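Local coordinates for malonyl CoA-acyl carrier protein transacylase (Burkholderia pseudomallei 1710b, PDB 3EZO) that probably transfers the malonyl group from malonyl-CoA to holo acyl carrier protein, releasing coenzyme A, at residues Val14-Gly19 / Thr74-Cys79; Val165-Asn168 / Gln172-Ile175; Ile188-Glu191 / Ala197-Leu200; Ser233-Ile238 / Gln268-Glu273. All blocks are in the same frame, centred on the assembly; numbering follows the deposited sequence.

Contact 1 of 4, residues Val14-Gly19 / Thr74-Cys79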
loop_
_atom_site.group_PDB
_atom_site.type_symbol
_atom_site.label_atom_id
_atom_site.label_comp_id
_atom_site.label_asym_id
_atom_site.label_seq_id
_atom_site.Cartn_x
_atom_site.Cartn_y
_atom_site.Cartn_z
ATOM N N VAL A 14 5.480 6.276 -6.527
ATOM C CA VAL A 14 4.953 5.143 -5.771
ATOM C C VAL A 14 4.299 5.635 -4.475
ATOM O O VAL A 14 4.844 6.514 -3.794
ATOM C CB VAL A 14 6.061 4.060 -5.525
ATOM C CG1 VAL A 14 6.578 3.541 -6.879
ATOM C CG2 VAL A 14 7.247 4.578 -4.658
ATOM N N PHE A 15 3.132 5.076 -4.142
ATOM C CA PHE A 15 2.293 5.549 -3.031
ATOM C C PHE A 15 2.231 4.494 -1.895
ATOM O O PHE A 15 1.973 3.310 -2.141
ATOM C CB PHE A 15 0.891 5.880 -3.514
ATOM C CG PHE A 15 0.842 6.986 -4.531
ATOM C CD1 PHE A 15 0.671 8.307 -4.139
ATOM C CD2 PHE A 15 0.970 6.714 -5.872
ATOM C CE1 PHE A 15 0.650 9.334 -5.078
ATOM C CE2 PHE A 15 0.930 7.741 -6.827
ATOM C CZ PHE A 15 0.747 9.035 -6.436
ATOM N N PRO A 16 2.486 4.922 -0.645
ATOM C CA PRO A 16 2.515 4.017 0.526
ATOM C C PRO A 16 1.132 3.556 1.007
ATOM O O PRO A 16 0.115 4.123 0.666
ATOM C CB PRO A 16 3.235 4.861 1.593
ATOM C CG PRO A 16 2.864 6.292 1.230
ATOM C CD PRO A 16 2.786 6.319 -0.276
ATOM N N GLY A 17 1.096 2.476 1.769
ATOM C CA GLY A 17 -0.146 2.014 2.362
ATOM C C GLY A 17 -0.050 2.012 3.864
ATOM O O GLY A 17 0.716 2.814 4.451
ATOM N N GLN A 18 -0.814 1.104 4.485
ATOM C CA GLN A 18 -0.894 1.005 5.923
ATOM C C GLN A 18 0.468 0.763 6.517
ATOM O O GLN A 18 1.256 -0.005 5.984
ATOM C CB GLN A 18 -1.744 -0.194 6.358
ATOM C CG GLN A 18 -3.177 0.007 6.333
ATOM C CD GLN A 18 -3.954 -1.275 6.761
ATOM O OE1 GLN A 18 -4.777 -1.784 6.007
ATOM N NE2 GLN A 18 -3.684 -1.767 7.959
ATOM N N GLY A 19 0.702 1.331 7.688
ATOM C CA GLY A 19 1.967 1.144 8.360
ATOM C C GLY A 19 2.877 2.333 8.176
ATOM O O GLY A 19 3.928 2.372 8.807
ATOM N N THR A 74 -5.636 9.669 1.986
ATOM C CA THR A 74 -5.719 11.140 2.111
ATOM C C THR A 74 -4.340 11.794 2.174
ATOM O O THR A 74 -4.051 12.732 1.444
ATOM C CB THR A 74 -6.508 11.514 3.345
ATOM O OG1 THR A 74 -7.810 10.967 3.228
ATOM C CG2 THR A 74 -6.582 13.049 3.516
ATOM N N ALA A 75 -3.475 11.272 3.035
ATOM C CA ALA A 75 -2.181 11.903 3.305
ATOM C C ALA A 75 -1.284 11.853 2.089
ATOM O O ALA A 75 -0.655 12.863 1.715
ATOM C CB ALA A 75 -1.490 11.232 4.534
ATOM N N ALA A 76 -1.226 10.674 1.472
ATOM C CA ALA A 76 -0.446 10.501 0.249
ATOM C C ALA A 76 -1.040 11.262 -0.903
ATOM O O ALA A 76 -0.295 11.912 -1.642
ATOM C CB ALA A 76 -0.231 9.026 -0.079
ATOM N N TYR A 77 -2.363 11.268 -1.046
ATOM C CA TYR A 77 -2.978 12.064 -2.110
ATOM C C TYR A 77 -2.806 13.582 -1.899
ATOM O O TYR A 77 -2.542 14.306 -2.837
ATOM C CB TYR A 77 -4.444 11.711 -2.348
ATOM C CG TYR A 77 -4.954 12.263 -3.657
ATOM C CD1 TYR A 77 -4.274 12.047 -4.856
ATOM C CD2 TYR A 77 -6.098 13.036 -3.697
ATOM C CE1 TYR A 77 -4.765 12.591 -6.081
ATOM C CE2 TYR A 77 -6.570 13.573 -4.880
ATOM C CZ TYR A 77 -5.901 13.364 -6.058
ATOM O OH TYR A 77 -6.451 13.912 -7.202
ATOM N N ALA A 78 -2.901 14.028 -0.660
ATOM C CA ALA A 78 -2.607 15.405 -0.300
ATOM C C ALA A 78 -1.261 15.778 -0.837
ATOM O O ALA A 78 -1.073 16.877 -1.364
ATOM C CB ALA A 78 -2.643 15.598 1.254
ATOM N N CYS A 79 -0.304 14.873 -0.686
ATOM C CA CYS A 79 1.054 15.130 -1.102
ATOM C C CYS A 79 1.155 15.229 -2.625
ATOM O O CYS A 79 1.942 16.045 -3.160
ATOM C CB CYS A 79 2.005 14.061 -0.590
ATOM S SG CYS A 79 2.360 14.093 1.171
#
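Phe15 and Pro16, where strand 11-15 gives way to loop, meet helix 65-85 at one methyl group, that of Ala76. The CA atoms of Phe15 and Ala76, the nearest across the two segments, are 6.5 Å apart. Followed outward, the Phe15 side chain points its CB toward the helix, yet CB remains 4.8 Å from Ala76 CB. CG lies anti to the carbonyl carbon (chi1 -62°), and from it the ring runs past the methyl. Phe15 CD1 comes nearest, 4.2 Å from Ala76 CB, and the ring then draws away, with CE1 at 5.1 Å. The methyl sits near the plane of the ring, so the helix meets an edge. From the next residue, Pro16 CD approaches Ala76 CB at 4.1 Å, leaving that methyl in contact with both a ring edge and a pyrrolidine carbon. The two segments bury 119 Å² between them, and the side-chain contacts are apolar. Beyond the helix, Phe15 rests on Thr103, Ala104 and Ala107 of helix 99-107, while its backbone bonds to Ala95 and His97. Strand 11-15 is the central strand of the parallel sheet, lying between strands 93-96 and 277-281, with helix 65-85 packed against its C-terminal end.

Contact 2 of 4, residues Val165-Asn168 / Gln172-Ile175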
loop_
_atom_site.group_PDB
_atom_site.type_symbol
_atom_site.label_atom_id
_atom_site.label_comp_id
_atom_site.label_asym_id
_atom_site.label_seq_id
_atom_site.Cartn_x
_atom_site.Cartn_y
_atom_site.Cartn_z
ATOM N N VAL A 165 3.042 -13.389 1.206
ATOM C CA VAL A 165 1.989 -12.481 0.706
ATOM C C VAL A 165 2.417 -11.045 0.371
ATOM O O VAL A 165 1.652 -10.341 -0.251
ATOM C CB VAL A 165 0.739 -12.465 1.647
ATOM C CG1 VAL A 165 0.222 -13.907 1.916
ATOM C CG2 VAL A 165 1.003 -11.701 2.991
ATOM N N ASN A 166 3.587 -10.602 0.847
ATOM C CA ASN A 166 4.200 -9.307 0.430
ATOM C C ASN A 166 5.656 -9.534 0.085
ATOM O O ASN A 166 6.473 -9.833 0.975
ATOM C CB ASN A 166 4.214 -8.269 1.546
ATOM C CG ASN A 166 2.834 -7.683 1.884
ATOM O OD1 ASN A 166 1.768 -8.099 1.389
ATOM N ND2 ASN A 166 2.862 -6.724 2.759
ATOM N N PHE A 167 5.985 -9.357 -1.184
ATOM C CA PHE A 167 7.354 -9.345 -1.632
ATOM C C PHE A 167 7.844 -7.896 -1.761
ATOM O O PHE A 167 7.633 -7.257 -2.782
ATOM C CB PHE A 167 7.440 -10.116 -2.966
ATOM C CG PHE A 167 6.952 -11.531 -2.862
ATOM C CD1 PHE A 167 7.725 -12.495 -2.265
ATOM C CD2 PHE A 167 5.694 -11.887 -3.328
ATOM C CE1 PHE A 167 7.246 -13.820 -2.165
ATOM C CE2 PHE A 167 5.232 -13.194 -3.232
ATOM C CZ PHE A 167 6.002 -14.140 -2.658
ATOM N N ASN A 168 8.543 -7.425 -0.716
ATOM C CA ASN A 168 8.830 -6.008 -0.483
ATOM C C ASN A 168 10.200 -5.562 -0.926
ATOM O O ASN A 168 10.338 -4.467 -1.479
ATOM C CB ASN A 168 8.650 -5.707 1.013
ATOM C CG ASN A 168 7.198 -5.720 1.405
ATOM O OD1 ASN A 168 6.316 -5.730 0.532
ATOM N ND2 ASN A 168 6.927 -5.765 2.688
ATOM N N GLN A 172 13.298 -9.583 2.078
ATOM C CA GLN A 172 12.290 -8.971 2.919
ATOM C C GLN A 172 10.867 -9.394 2.448
ATOM O O GLN A 172 10.376 -8.932 1.410
ATOM C CB GLN A 172 12.517 -7.474 2.886
ATOM C CG GLN A 172 11.549 -6.705 3.644
ATOM C CD GLN A 172 12.048 -5.251 3.961
ATOM O OE1 GLN A 172 13.230 -4.891 3.775
ATOM N NE2 GLN A 172 11.121 -4.431 4.429
ATOM N N VAL A 173 10.264 -10.320 3.201
ATOM C CA VAL A 173 9.014 -10.966 2.809
ATOM C C VAL A 173 8.085 -11.037 3.992
ATOM O O VAL A 173 8.492 -11.399 5.098
ATOM C CB VAL A 173 9.261 -12.376 2.192
ATOM C CG1 VAL A 173 7.952 -13.015 1.758
ATOM C CG2 VAL A 173 10.279 -12.289 1.048
ATOM N N VAL A 174 6.833 -10.656 3.775
ATOM C CA VAL A 174 5.810 -10.825 4.766
ATOM C C VAL A 174 4.962 -12.039 4.405
ATOM O O VAL A 174 4.537 -12.197 3.265
ATOM C CB VAL A 174 4.928 -9.548 4.897
ATOM C CG1 VAL A 174 3.724 -9.736 5.840
ATOM C CG2 VAL A 174 5.829 -8.263 5.321
ATOM N N ILE A 175 4.664 -12.855 5.404
ATOM C CA ILE A 175 3.777 -14.022 5.239
ATOM C C ILE A 175 2.500 -13.807 6.035
ATOM O O ILE A 175 2.449 -12.953 6.914
ATOM C CB ILE A 175 4.499 -15.323 5.716
ATOM C CG1 ILE A 175 4.744 -15.322 7.239
ATOM C CG2 ILE A 175 5.849 -15.450 4.967
ATOM C CD1 ILE A 175 5.265 -16.712 7.855
#
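Val165 and Asn166 both face Val174, which makes this stretch of the hairpin a classic beta bulge. The evidence is a shared acceptor: Val174 O takes Val165 N at 2.8 Å and Asn166 N at 3.0 Å. The first donor lies in the carbonyl plane, the second is tilted 20° from it. The extra residue is absorbed at Val165, whose psi of -16° departs from extended strand geometry. Beyond the bulge the antiparallel register is regular. Val174 N returns a bond to Asn166 O at 2.9 Å, completing a hydrogen-bonded pair, and Asn168 N reaches Gln172 O at 3.2 Å. Phe167 and Val173 form the non-hydrogen-bonded pair between them.

On the face carrying Asn166 and Val174, the two side chains run side by side, CB to CB at 3.7 Å. Asn168 slants across Val174, placing ND2 3.8 Å from Val174 CG2. On the other face Phe167 and Val173 also point the same way, and Val173 CG1 approaches Phe167 CD1 obliquely at 4.1 Å. Strand 162-169 is one of the two edge strands of its antiparallel sheet, and Val165 and Asn166 touch His207, a predicted active-site residue. The chemistry implies a division of labour: one carbonyl oxygen gripped by two N-H groups fixes the bulge, Phe167 with Val173 makes the apolar contact on its face, and Asn168 OD1, bonded to His97 NE2, ties the hairpin to His97, while the Asn166 side chain comes within about 6 Å of that of Ser98, the predicted active-site serine.

Contact 3 of 4, residues Ile188-Glu191 / Ala197-Leu200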
loop_
_atom_site.group_PDB
_atom_site.type_symbol
_atom_site.label_atom_id
_atom_site.label_comp_id
_atom_site.label_asym_id
_atom_site.label_seq_id
_atom_site.Cartn_x
_atom_site.Cartn_y
_atom_site.Cartn_z
ATOM N N ILE A 188 10.517 -22.569 11.374
ATOM C CA ILE A 188 11.244 -23.121 10.210
ATOM C C ILE A 188 12.214 -22.075 9.615
ATOM O O ILE A 188 13.392 -22.389 9.325
ATOM C CB ILE A 188 10.275 -23.662 9.122
ATOM C CG1 ILE A 188 9.434 -24.813 9.676
ATOM C CG2 ILE A 188 11.037 -24.143 7.895
ATOM C CD1 ILE A 188 8.476 -25.403 8.692
ATOM N N ALA A 189 11.731 -20.834 9.481
ATOM C CA ALA A 189 12.517 -19.768 8.860
ATOM C C ALA A 189 13.816 -19.559 9.622
ATOM O O ALA A 189 14.900 -19.460 9.020
ATOM C CB ALA A 189 11.745 -18.499 8.794
ATOM N N LYS A 190 13.695 -19.472 10.941
ATOM C CA LYS A 190 14.871 -19.372 11.833
ATOM C C LYS A 190 15.822 -20.545 11.643
ATOM O O LYS A 190 17.025 -20.336 11.491
ATOM C CB LYS A 190 14.461 -19.241 13.302
ATOM C CG LYS A 190 13.883 -17.896 13.659
ATOM C CD LYS A 190 13.022 -17.942 14.920
ATOM C CE LYS A 190 12.505 -16.524 15.329
ATOM N NZ LYS A 190 11.231 -16.460 16.157
ATOM N N GLU A 191 15.289 -21.759 11.587
ATOM C CA GLU A 191 16.133 -22.943 11.370
ATOM C C GLU A 191 16.914 -22.831 10.080
ATOM O O GLU A 191 18.057 -23.279 10.018
ATOM C CB GLU A 191 15.307 -24.248 11.301
ATOM C CG GLU A 191 14.548 -24.634 12.571
ATOM C CD GLU A 191 13.326 -25.564 12.294
ATOM O OE1 GLU A 191 13.105 -25.991 11.126
ATOM O OE2 GLU A 191 12.581 -25.880 13.246
ATOM N N ALA A 197 12.386 -13.468 12.018
ATOM C CA ALA A 197 11.151 -14.146 11.668
ATOM C C ALA A 197 10.213 -13.977 12.855
ATOM O O ALA A 197 10.276 -14.729 13.806
ATOM C CB ALA A 197 11.434 -15.624 11.343
ATOM N N LEU A 198 9.386 -12.949 12.787
ATOM C CA LEU A 198 8.584 -12.492 13.904
ATOM C C LEU A 198 7.188 -12.064 13.467
ATOM O O LEU A 198 7.029 -11.288 12.505
ATOM C CB LEU A 198 9.239 -11.276 14.575
ATOM C CG LEU A 198 10.533 -11.511 15.343
ATOM C CD1 LEU A 198 11.157 -10.122 15.729
ATOM C CD2 LEU A 198 10.289 -12.418 16.588
ATOM N N PRO A 199 6.175 -12.514 14.219
ATOM C CA PRO A 199 4.801 -12.053 14.059
ATOM C C PRO A 199 4.676 -10.562 14.075
ATOM O O PRO A 199 5.467 -9.892 14.743
ATOM C CB PRO A 199 4.096 -12.657 15.284
ATOM C CG PRO A 199 4.774 -13.941 15.437
ATOM C CD PRO A 199 6.243 -13.569 15.248
ATOM N N LEU A 200 3.694 -10.052 13.331
ATOM C CA LEU A 200 3.484 -8.628 13.210
ATOM C C LEU A 200 2.278 -8.324 14.094
ATOM O O LEU A 200 1.469 -9.220 14.355
ATOM C CB LEU A 200 3.244 -8.205 11.743
ATOM C CG LEU A 200 4.486 -8.119 10.831
ATOM C CD1 LEU A 200 4.145 -7.895 9.352
ATOM C CD2 LEU A 200 5.485 -7.038 11.305
#
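Apolar contact between Ala189 and Ala197 joins the last turn of helix 179-191 to strand 196-199. Their CB atoms, each directed at the opposite segment, stand 3.9 Å apart, so helix and strand approach through two methyl groups. Lys190 adds to this layer near its base, where CG lies 4.1 Å from Ala197 CB. The Ala197 methyl therefore touches both an alanine and the aliphatic root of a lysine. Nearby, Ile141 of strand 136-142 contacts both Ala189 and Ala197, continuing the apolar layer into the sheet.

These elements belong to the smaller, ferredoxin-like part of the fold, in which helices 146-156 and 179-191 pack on a four-stranded antiparallel sheet. Helix 179-191 follows strand 172-176 and leads to strand 196-199, with strand 136-142 lying between those two strands, so the contact closes a beta-alpha-beta crossover. Leu198 pairs through its backbone with Ala140, which joins the other edge strand, 196-199, to the sheet.

The polar interaction is a single hydrogen bond, donated by Lys190 NZ to Ala197 O at 3.1 Å. It comes in nearly head-on, with a C=O...N angle of 165°. Although the lysine CB is not aimed at the strand, the side chain reaches it because it is extended beyond CG, with chi3 at 176°. That lets an exposed residue carry its ammonium group over the methyl of Ala197 to a backbone carbonyl.

At the surface end, Lys190 and Leu198 cross at about a right angle, and Lys190 NZ lies 4.2 Å from Leu198 CD2.

Contact 4 of 4, residues Ser233-Ile238 / Gln268-Glu273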
loop_
_atom_site.group_PDB
_atom_site.type_symbol
_atom_site.label_atom_id
_atom_site.label_comp_id
_atom_site.label_asym_id
_atom_site.label_seq_id
_atom_site.Cartn_x
_atom_site.Cartn_y
_atom_site.Cartn_z
ATOM N N SER A 233 -0.177 5.288 -16.719
ATOM C CA SER A 233 -0.047 3.837 -16.552
ATOM C C SER A 233 0.048 3.487 -15.072
ATOM O O SER A 233 0.850 4.078 -14.350
ATOM C CB SER A 233 1.208 3.345 -17.280
ATOM O OG SER A 233 1.048 3.565 -18.666
ATOM N N VAL A 234 -0.783 2.544 -14.626
ATOM C CA VAL A 234 -0.703 1.987 -13.282
ATOM C C VAL A 234 -0.286 0.506 -13.390
ATOM O O VAL A 234 -0.912 -0.277 -14.082
ATOM C CB VAL A 234 -2.070 2.091 -12.566
ATOM C CG1 VAL A 234 -2.002 1.594 -11.184
ATOM C CG2 VAL A 234 -2.681 3.564 -12.660
ATOM N N VAL A 235 0.766 0.117 -12.690
ATOM C CA VAL A 235 1.138 -1.289 -12.593
ATOM C C VAL A 235 0.565 -1.889 -11.292
ATOM O O VAL A 235 0.755 -1.351 -10.206
ATOM C CB VAL A 235 2.683 -1.489 -12.818
ATOM C CG1 VAL A 235 3.576 -0.713 -11.850
ATOM C CG2 VAL A 235 3.015 -2.979 -12.832
ATOM N N ASN A 236 -0.214 -2.960 -11.411
ATOM C CA ASN A 236 -0.931 -3.500 -10.243
ATOM C C ASN A 236 -0.129 -4.500 -9.430
ATOM O O ASN A 236 0.803 -5.157 -9.924
ATOM C CB ASN A 236 -2.365 -3.986 -10.594
ATOM C CG ASN A 236 -2.413 -5.137 -11.602
ATOM O OD1 ASN A 236 -1.578 -6.019 -11.598
ATOM N ND2 ASN A 236 -3.422 -5.121 -12.448
ATOM N N ASN A 237 -0.478 -4.597 -8.156
ATOM C CA ASN A 237 0.226 -5.445 -7.212
ATOM C C ASN A 237 0.033 -6.924 -7.527
ATOM O O ASN A 237 0.926 -7.719 -7.349
ATOM C CB ASN A 237 -0.314 -5.232 -5.807
ATOM C CG ASN A 237 0.053 -3.896 -5.190
ATOM O OD1 ASN A 237 -0.523 -3.522 -4.171
ATOM N ND2 ASN A 237 1.025 -3.209 -5.742
ATOM N N ILE A 238 -1.167 -7.285 -7.918
ATOM C CA ILE A 238 -1.570 -8.709 -8.035
ATOM C C ILE A 238 -0.950 -9.371 -9.271
ATOM O O ILE A 238 -0.395 -10.468 -9.175
ATOM C CB ILE A 238 -3.098 -8.870 -7.983
ATOM C CG1 ILE A 238 -3.494 -10.354 -7.754
ATOM C CG2 ILE A 238 -3.785 -8.286 -9.238
ATOM C CD1 ILE A 238 -3.333 -10.867 -6.340
ATOM N N GLN A 268 10.520 -3.324 -10.494
ATOM C CA GLN A 268 11.299 -3.790 -11.624
ATOM C C GLN A 268 10.613 -3.504 -12.942
ATOM O O GLN A 268 11.276 -3.183 -13.917
ATOM C CB GLN A 268 11.572 -5.285 -11.481
ATOM C CG GLN A 268 12.443 -5.574 -10.266
ATOM C CD GLN A 268 12.614 -7.036 -10.001
ATOM O OE1 GLN A 268 11.738 -7.858 -10.310
ATOM N NE2 GLN A 268 13.768 -7.382 -9.416
ATOM N N HIS A 269 9.279 -3.596 -12.959
ATOM C CA HIS A 269 8.492 -3.293 -14.154
ATOM C C HIS A 269 8.720 -1.833 -14.516
ATOM O O HIS A 269 8.948 -1.504 -15.694
ATOM C CB HIS A 269 7.002 -3.577 -13.941
ATOM C CG HIS A 269 6.155 -3.172 -15.090
ATOM N ND1 HIS A 269 5.658 -4.079 -15.998
ATOM C CD2 HIS A 269 5.752 -1.948 -15.516
ATOM C CE1 HIS A 269 4.950 -3.435 -16.909
ATOM N NE2 HIS A 269 5.011 -2.138 -16.651
ATOM N N ILE A 270 8.682 -0.974 -13.498
ATOM C CA ILE A 270 8.863 0.476 -13.685
ATOM C C ILE A 270 10.245 0.765 -14.282
ATOM O O ILE A 270 10.352 1.505 -15.249
ATOM C CB ILE A 270 8.632 1.247 -12.339
ATOM C CG1 ILE A 270 7.111 1.235 -12.017
ATOM C CG2 ILE A 270 9.229 2.650 -12.433
ATOM C CD1 ILE A 270 6.765 1.590 -10.602
ATOM N N ALA A 271 11.277 0.156 -13.703
ATOM C CA ALA A 271 12.641 0.261 -14.198
ATOM C C ALA A 271 12.781 -0.199 -15.647
ATOM O O ALA A 271 13.506 0.435 -16.413
ATOM C CB ALA A 271 13.576 -0.533 -13.340
ATOM N N ARG A 272 12.118 -1.302 -16.024
ATOM C CA ARG A 272 12.212 -1.814 -17.420
ATOM C C ARG A 272 11.520 -0.884 -18.404
ATOM O O ARG A 272 11.757 -0.977 -19.593
ATOM C CB ARG A 272 11.632 -3.246 -17.581
ATOM C CG ARG A 272 12.493 -4.302 -16.951
ATOM C CD ARG A 272 12.145 -5.714 -17.441
ATOM N NE ARG A 272 10.751 -5.928 -17.139
ATOM C CZ ARG A 272 10.302 -6.361 -15.966
ATOM N NH1 ARG A 272 11.148 -6.691 -15.001
ATOM N NH2 ARG A 272 8.997 -6.482 -15.776
ATOM N N GLU A 273 10.677 0.024 -17.927
ATOM C CA GLU A 273 10.112 1.030 -18.819
ATOM C C GLU A 273 11.076 2.195 -19.053
ATOM O O GLU A 273 10.722 3.170 -19.712
ATOM C CB GLU A 273 8.783 1.573 -18.274
ATOM C CG GLU A 273 7.650 0.542 -18.236
ATOM C CD GLU A 273 7.241 0.089 -19.610
ATOM O OE1 GLU A 273 7.167 0.969 -20.496
ATOM O OE2 GLU A 273 6.985 -1.128 -19.805
#
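Val235 continues extended (phi -96°, psi 124°) just past the short edge strand 233-234, and its CA lies 7.8 Å from that of His269 on helix 263-272. The contact packs helix 263-272 against the parallel sheet near its edge strand, in the larger, alpha/beta part of the acyltransferase fold. The CB of Val235 points toward the helix, and its two methyls take different partners. CG2, anti to the backbone N, sits over one face of the His269 imidazole, 4.1 Å from the ring centroid and 19° off the ring normal: a CH-pi contact. Val235 CG2 comes closest to His269 CG, at 3.9 Å, which places the methyl toward the rim rather than above the centre. The His269 side chain also touches Ile93 of strand 93-96, to which the edge strand is joined through backbone hydrogen bonds of Ser233 and Val235 with Val94. Two residues along the chain, Asn237 accepts a bond from the backbone N of Ser98, the predicted nucleophile, and donates one to Gly96 O. Ile270 supplies the other half of the contact: its side chain slants across that of Val235, whose CG1 lies 4.0 Å from Ile270 CG1 and 4.1 Å from Ile270 CD1.

How the contacts relate
Contacts 1 and 4 belong to the parallel-sheet part of the fold, contacts 2 and 3 to the antiparallel sheet. Within each pair the contacts touch: Val14 CG1 meets Ile270 CD1 at 4.2 Å, and Val174 CG1 meets Leu200 CD1 at 4.0 Å. Contacts 1, 2 and 4 are buried; contact 3 is partly exposed and lies farthest out, its centre about 23 Å from the centre of the chain. Chemistry follows place. Contacts 1, 3 and 4 each set a helix against a strand or its continuation and bury far less than contact 2 (364 Å²), which is knit by backbone bonds between neighbouring strands; of the three, contact 3 alone adds a polar bond, from a surface lysine.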